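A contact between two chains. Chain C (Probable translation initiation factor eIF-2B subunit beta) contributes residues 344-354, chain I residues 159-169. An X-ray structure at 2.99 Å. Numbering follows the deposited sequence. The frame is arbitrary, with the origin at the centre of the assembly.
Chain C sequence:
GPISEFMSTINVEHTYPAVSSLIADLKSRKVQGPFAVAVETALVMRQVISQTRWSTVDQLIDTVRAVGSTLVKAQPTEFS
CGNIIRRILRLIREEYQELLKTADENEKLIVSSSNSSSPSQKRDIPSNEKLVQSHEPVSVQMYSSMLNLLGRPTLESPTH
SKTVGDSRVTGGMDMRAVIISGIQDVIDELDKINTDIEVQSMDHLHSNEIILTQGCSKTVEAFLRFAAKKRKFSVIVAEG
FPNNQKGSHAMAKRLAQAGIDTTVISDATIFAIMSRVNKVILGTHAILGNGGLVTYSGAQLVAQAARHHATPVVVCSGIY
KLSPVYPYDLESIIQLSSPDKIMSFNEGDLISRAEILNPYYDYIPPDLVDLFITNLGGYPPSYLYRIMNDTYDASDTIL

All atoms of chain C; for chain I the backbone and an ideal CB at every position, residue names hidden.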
# COMPACT_ATOMS: atom_id res chain seq x y z
N SER C 344 6.67 -37.39 -2.96
CA SER C 344 6.89 -38.63 -2.23
C SER C 344 7.68 -39.62 -3.08
O SER C 344 7.56 -39.64 -4.30
CB SER C 344 5.56 -39.25 -1.80
OG SER C 344 5.77 -40.41 -1.01
N PHE C 345 8.49 -40.44 -2.42
CA PHE C 345 9.38 -41.37 -3.11
C PHE C 345 8.63 -42.57 -3.67
O PHE C 345 9.07 -43.18 -4.65
CB PHE C 345 10.49 -41.84 -2.17
CG PHE C 345 11.51 -42.72 -2.83
CD1 PHE C 345 12.50 -42.19 -3.64
CD2 PHE C 345 11.49 -44.09 -2.62
CE1 PHE C 345 13.44 -43.00 -4.24
CE2 PHE C 345 12.42 -44.91 -3.23
CZ PHE C 345 13.40 -44.36 -4.03
N ASN C 346 7.50 -42.92 -3.06
CA ASN C 346 6.71 -44.06 -3.54
C ASN C 346 5.96 -43.73 -4.83
O ASN C 346 5.30 -44.59 -5.40
CB ASN C 346 5.73 -44.53 -2.46
CG ASN C 346 4.74 -43.46 -2.06
OD1 ASN C 346 5.11 -42.32 -1.79
ND2 ASN C 346 3.46 -43.83 -2.02
N GLU C 347 6.08 -42.48 -5.27
CA GLU C 347 5.58 -42.09 -6.59
C GLU C 347 6.64 -42.38 -7.64
O GLU C 347 7.25 -41.46 -8.19
CB GLU C 347 5.20 -40.61 -6.60
CG GLU C 347 3.88 -40.29 -5.93
CD GLU C 347 2.69 -40.71 -6.76
OE1 GLU C 347 1.58 -40.84 -6.20
OE2 GLU C 347 2.85 -40.91 -7.99
N GLY C 348 6.84 -43.67 -7.92
CA GLY C 348 7.90 -44.11 -8.82
C GLY C 348 7.83 -43.55 -10.22
O GLY C 348 8.83 -43.09 -10.76
N ASP C 349 6.64 -43.60 -10.82
CA ASP C 349 6.47 -43.14 -12.20
C ASP C 349 6.71 -41.64 -12.33
O ASP C 349 7.31 -41.19 -13.30
CB ASP C 349 5.07 -43.49 -12.71
CG ASP C 349 4.87 -44.98 -12.91
OD1 ASP C 349 5.88 -45.69 -13.09
OD2 ASP C 349 3.71 -45.43 -12.90
N LEU C 350 6.24 -40.87 -11.35
CA LEU C 350 6.36 -39.42 -11.40
C LEU C 350 7.80 -38.96 -11.29
O LEU C 350 8.27 -38.15 -12.09
CB LEU C 350 5.51 -38.78 -10.30
CG LEU C 350 4.00 -38.93 -10.43
CD1 LEU C 350 3.28 -37.91 -9.57
CD2 LEU C 350 3.56 -38.81 -11.88
N ILE C 351 8.52 -39.48 -10.29
CA ILE C 351 9.89 -39.06 -10.04
C ILE C 351 10.84 -39.52 -11.15
O ILE C 351 11.92 -38.96 -11.33
CB ILE C 351 10.40 -39.60 -8.69
CG1 ILE C 351 10.50 -41.12 -8.71
CG2 ILE C 351 9.50 -39.13 -7.56
CD1 ILE C 351 11.00 -41.72 -7.41
N SER C 352 10.42 -40.54 -11.90
CA SER C 352 11.23 -41.06 -12.99
C SER C 352 11.02 -40.25 -14.27
O SER C 352 11.87 -40.25 -15.16
CB SER C 352 10.89 -42.53 -13.25
OG SER C 352 9.52 -42.69 -13.57
N ARG C 353 9.89 -39.55 -14.34
CA ARG C 353 9.52 -38.82 -15.54
C ARG C 353 9.46 -37.31 -15.32
O ARG C 353 8.96 -36.58 -16.18
CB ARG C 353 8.17 -39.32 -16.06
CG ARG C 353 8.14 -40.79 -16.43
CD ARG C 353 6.72 -41.28 -16.59
NE ARG C 353 6.67 -42.70 -16.94
CZ ARG C 353 5.56 -43.43 -16.92
NH1 ARG C 353 4.41 -42.88 -16.55
NH2 ARG C 353 5.60 -44.71 -17.25
N ALA C 354 9.96 -36.85 -14.19
CA ALA C 354 9.91 -35.42 -13.88
C ALA C 354 11.11 -34.96 -13.05
O ALA C 354 11.69 -35.73 -12.29
CB ALA C 354 8.62 -35.09 -13.15
N UNK I 159 13.05 -51.26 6.12
CA UNK I 159 12.58 -51.28 4.74
C UNK I 159 12.13 -49.89 4.29
O UNK I 159 11.95 -48.99 5.11
CB UNK I 159 11.43 -52.28 4.59
N UNK I 160 11.95 -49.73 2.99
CA UNK I 160 11.56 -48.44 2.42
C UNK I 160 10.22 -48.53 1.70
O UNK I 160 10.02 -49.40 0.85
CB UNK I 160 12.64 -47.94 1.46
N UNK I 161 9.31 -47.63 2.05
CA UNK I 161 8.01 -47.57 1.39
C UNK I 161 8.17 -47.09 -0.04
O UNK I 161 8.82 -46.07 -0.30
CB UNK I 161 7.05 -46.65 2.16
N UNK I 162 7.58 -47.82 -0.98
CA UNK I 162 7.69 -47.47 -2.40
C UNK I 162 6.49 -47.97 -3.19
O UNK I 162 5.42 -48.22 -2.64
CB UNK I 162 8.98 -48.05 -2.99
N UNK I 163 6.67 -48.10 -4.50
CA UNK I 163 5.64 -48.64 -5.38
C UNK I 163 6.09 -50.00 -5.90
O UNK I 163 7.29 -50.29 -5.92
CB UNK I 163 5.35 -47.68 -6.54
N UNK I 164 5.13 -50.86 -6.31
CA UNK I 164 5.44 -52.20 -6.81
C UNK I 164 6.51 -52.23 -7.89
O UNK I 164 7.44 -53.03 -7.82
CB UNK I 164 4.17 -52.85 -7.36
N UNK I 165 6.37 -51.35 -8.88
CA UNK I 165 7.27 -51.34 -10.02
C UNK I 165 8.25 -50.18 -9.94
O UNK I 165 8.71 -49.67 -10.97
CB UNK I 165 6.47 -51.27 -11.32
N UNK I 166 8.57 -49.76 -8.72
CA UNK I 166 9.52 -48.68 -8.50
C UNK I 166 10.88 -49.06 -9.07
O UNK I 166 11.34 -50.20 -8.91
CB UNK I 166 9.63 -48.35 -7.01
N UNK I 167 11.53 -48.12 -9.75
CA UNK I 167 12.77 -48.38 -10.46
C UNK I 167 13.91 -48.76 -9.52
O UNK I 167 14.90 -49.36 -9.94
CB UNK I 167 13.16 -47.15 -11.28
N UNK I 168 13.77 -48.41 -8.25
CA UNK I 168 14.77 -48.76 -7.24
C UNK I 168 14.47 -50.13 -6.66
O UNK I 168 15.36 -50.81 -6.14
CB UNK I 168 14.81 -47.71 -6.13
N UNK I 169 13.21 -50.54 -6.75
CA UNK I 169 12.78 -51.84 -6.24
C UNK I 169 13.08 -52.96 -7.23
O UNK I 169 12.22 -53.34 -8.03
CB UNK I 169 11.28 -51.81 -5.92

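Position 159 is extended, and its ideal CB has nothing of chain C within 5.5 Å. The residue is Val I159.

At position 160 the CA-to-CB bond points toward chain C, but the CB is not close to it. A long side chain is needed to reach the Phe C345 ring, aliphatic, aromatic or cationic. It is Arg I160. Its guanidinium lays one face over Phe C345 CG, and NH2 comes 3.2 Å from Phe C345 CB.

Position 161 points sideways, and many side chains would fit. Glu I161 is deposited. Its backbone O lies at the edge of the Phe C345 ring, 4.1 Å from Phe C345 CD2.

At position 162 the backbones run close: its CA is 3.7 Å from Asn C346 CA. The CB points sideways, 4.7 Å from Phe C345 CE2. A small residue is the easy choice, and Ala I162 is found. Its CA packs 3.5 Å from Asn C346 CB.

Position 163 points toward chain C, and its ideal CB is tight against Asn C346 O at 3.3 Å. Small side chains suit it, polar ones included. Ser I163 has chi1 in p, placing OG 3.9 Å from Gly C348 N, with no hydrogen bond between them. Glycine at C348 matters: an ideal CB there would lie 2.8 Å from Ser I163 OG, a clash.

Position 164, with phi -50°, could hold proline, and Pro I164 is there. Position 165 lies sideways beside open space, so chain C asks little of it. Phe I165 leads its ring away.

Position 166 has its CB 4.9 Å from Gly C348 CA. Beyond lie the Phe C345 ring, Ile C351 and the carbonyl O of Phe C345. A flat side chain with a donor would suit, though a plain aromatic or aliphatic one could also pack. His I166 donates from NE2 to Phe C345 O at 2.8 Å, the one hydrogen bond between the stretches. NE2 also sits over one face of the Phe C345 ring and 3.4 Å from Ile C351 CD1. ND1 accepts from the backbone N of 168, which helps hold the ring.

Position 167 points toward Ser C352 across a gap, so a long side chain fits. Arg I167 lays a guanidinium face over Ser C352 CB, with NE 3.7 Å from that atom.

Position 168 has its CB 4.2 Å from Phe C345 CZ. Small or beta-branched residues suit. Thr I168 puts OG1 3.6 Å from Phe C345 CZ.

Position 169 is out of reach. Arg I169 instead bonds from NH1 to Pro I164 O.

Chain I 159-169: VREASPFHRTR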
# COMPACT_ATOMS: atom_id res chain seq x y z
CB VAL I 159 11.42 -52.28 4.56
CG1 VAL I 159 11.91 -53.70 4.76
CG2 VAL I 159 10.29 -51.95 5.51
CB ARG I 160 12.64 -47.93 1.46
CG ARG I 160 12.38 -46.53 0.94
CD ARG I 160 12.26 -45.54 2.09
NE ARG I 160 12.29 -44.15 1.64
CZ ARG I 160 11.21 -43.45 1.32
NH1 ARG I 160 10.00 -44.00 1.38
NH2 ARG I 160 11.33 -42.19 0.92
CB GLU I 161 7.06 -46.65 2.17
CG GLU I 161 5.60 -46.80 1.79
CD GLU I 161 4.71 -45.84 2.55
OE1 GLU I 161 4.94 -44.61 2.46
OE2 GLU I 161 3.77 -46.31 3.23
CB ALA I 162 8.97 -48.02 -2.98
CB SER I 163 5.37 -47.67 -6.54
OG SER I 163 6.52 -47.46 -7.32
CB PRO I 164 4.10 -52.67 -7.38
CG PRO I 164 3.09 -51.95 -6.60
CD PRO I 164 3.68 -50.62 -6.25
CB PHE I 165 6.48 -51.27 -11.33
CG PHE I 165 5.32 -52.23 -11.37
CD1 PHE I 165 5.51 -53.56 -11.70
CD2 PHE I 165 4.04 -51.79 -11.08
CE1 PHE I 165 4.44 -54.44 -11.74
CE2 PHE I 165 2.97 -52.66 -11.12
CZ PHE I 165 3.17 -53.99 -11.45
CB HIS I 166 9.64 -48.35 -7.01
CG HIS I 166 10.20 -46.99 -6.74
ND1 HIS I 166 11.50 -46.65 -7.03
CD2 HIS I 166 9.63 -45.89 -6.19
CE1 HIS I 166 11.71 -45.39 -6.68
NE2 HIS I 166 10.60 -44.91 -6.17
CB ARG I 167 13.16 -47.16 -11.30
CG ARG I 167 12.01 -46.60 -12.11
CD ARG I 167 12.41 -46.30 -13.55
NE ARG I 167 11.24 -46.04 -14.38
CZ ARG I 167 11.30 -45.58 -15.63
NH1 ARG I 167 12.47 -45.33 -16.19
NH2 ARG I 167 10.18 -45.38 -16.31
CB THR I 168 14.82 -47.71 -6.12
OG1 THR I 168 14.73 -46.39 -6.68
CG2 THR I 168 16.11 -47.83 -5.32
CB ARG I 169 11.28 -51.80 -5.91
CG ARG I 169 10.77 -52.99 -5.11
CD ARG I 169 9.30 -52.82 -4.76
NE ARG I 169 8.83 -53.81 -3.80
CZ ARG I 169 8.13 -54.90 -4.11
NH1 ARG I 169 7.81 -55.14 -5.37
NH2 ARG I 169 7.75 -55.74 -3.16
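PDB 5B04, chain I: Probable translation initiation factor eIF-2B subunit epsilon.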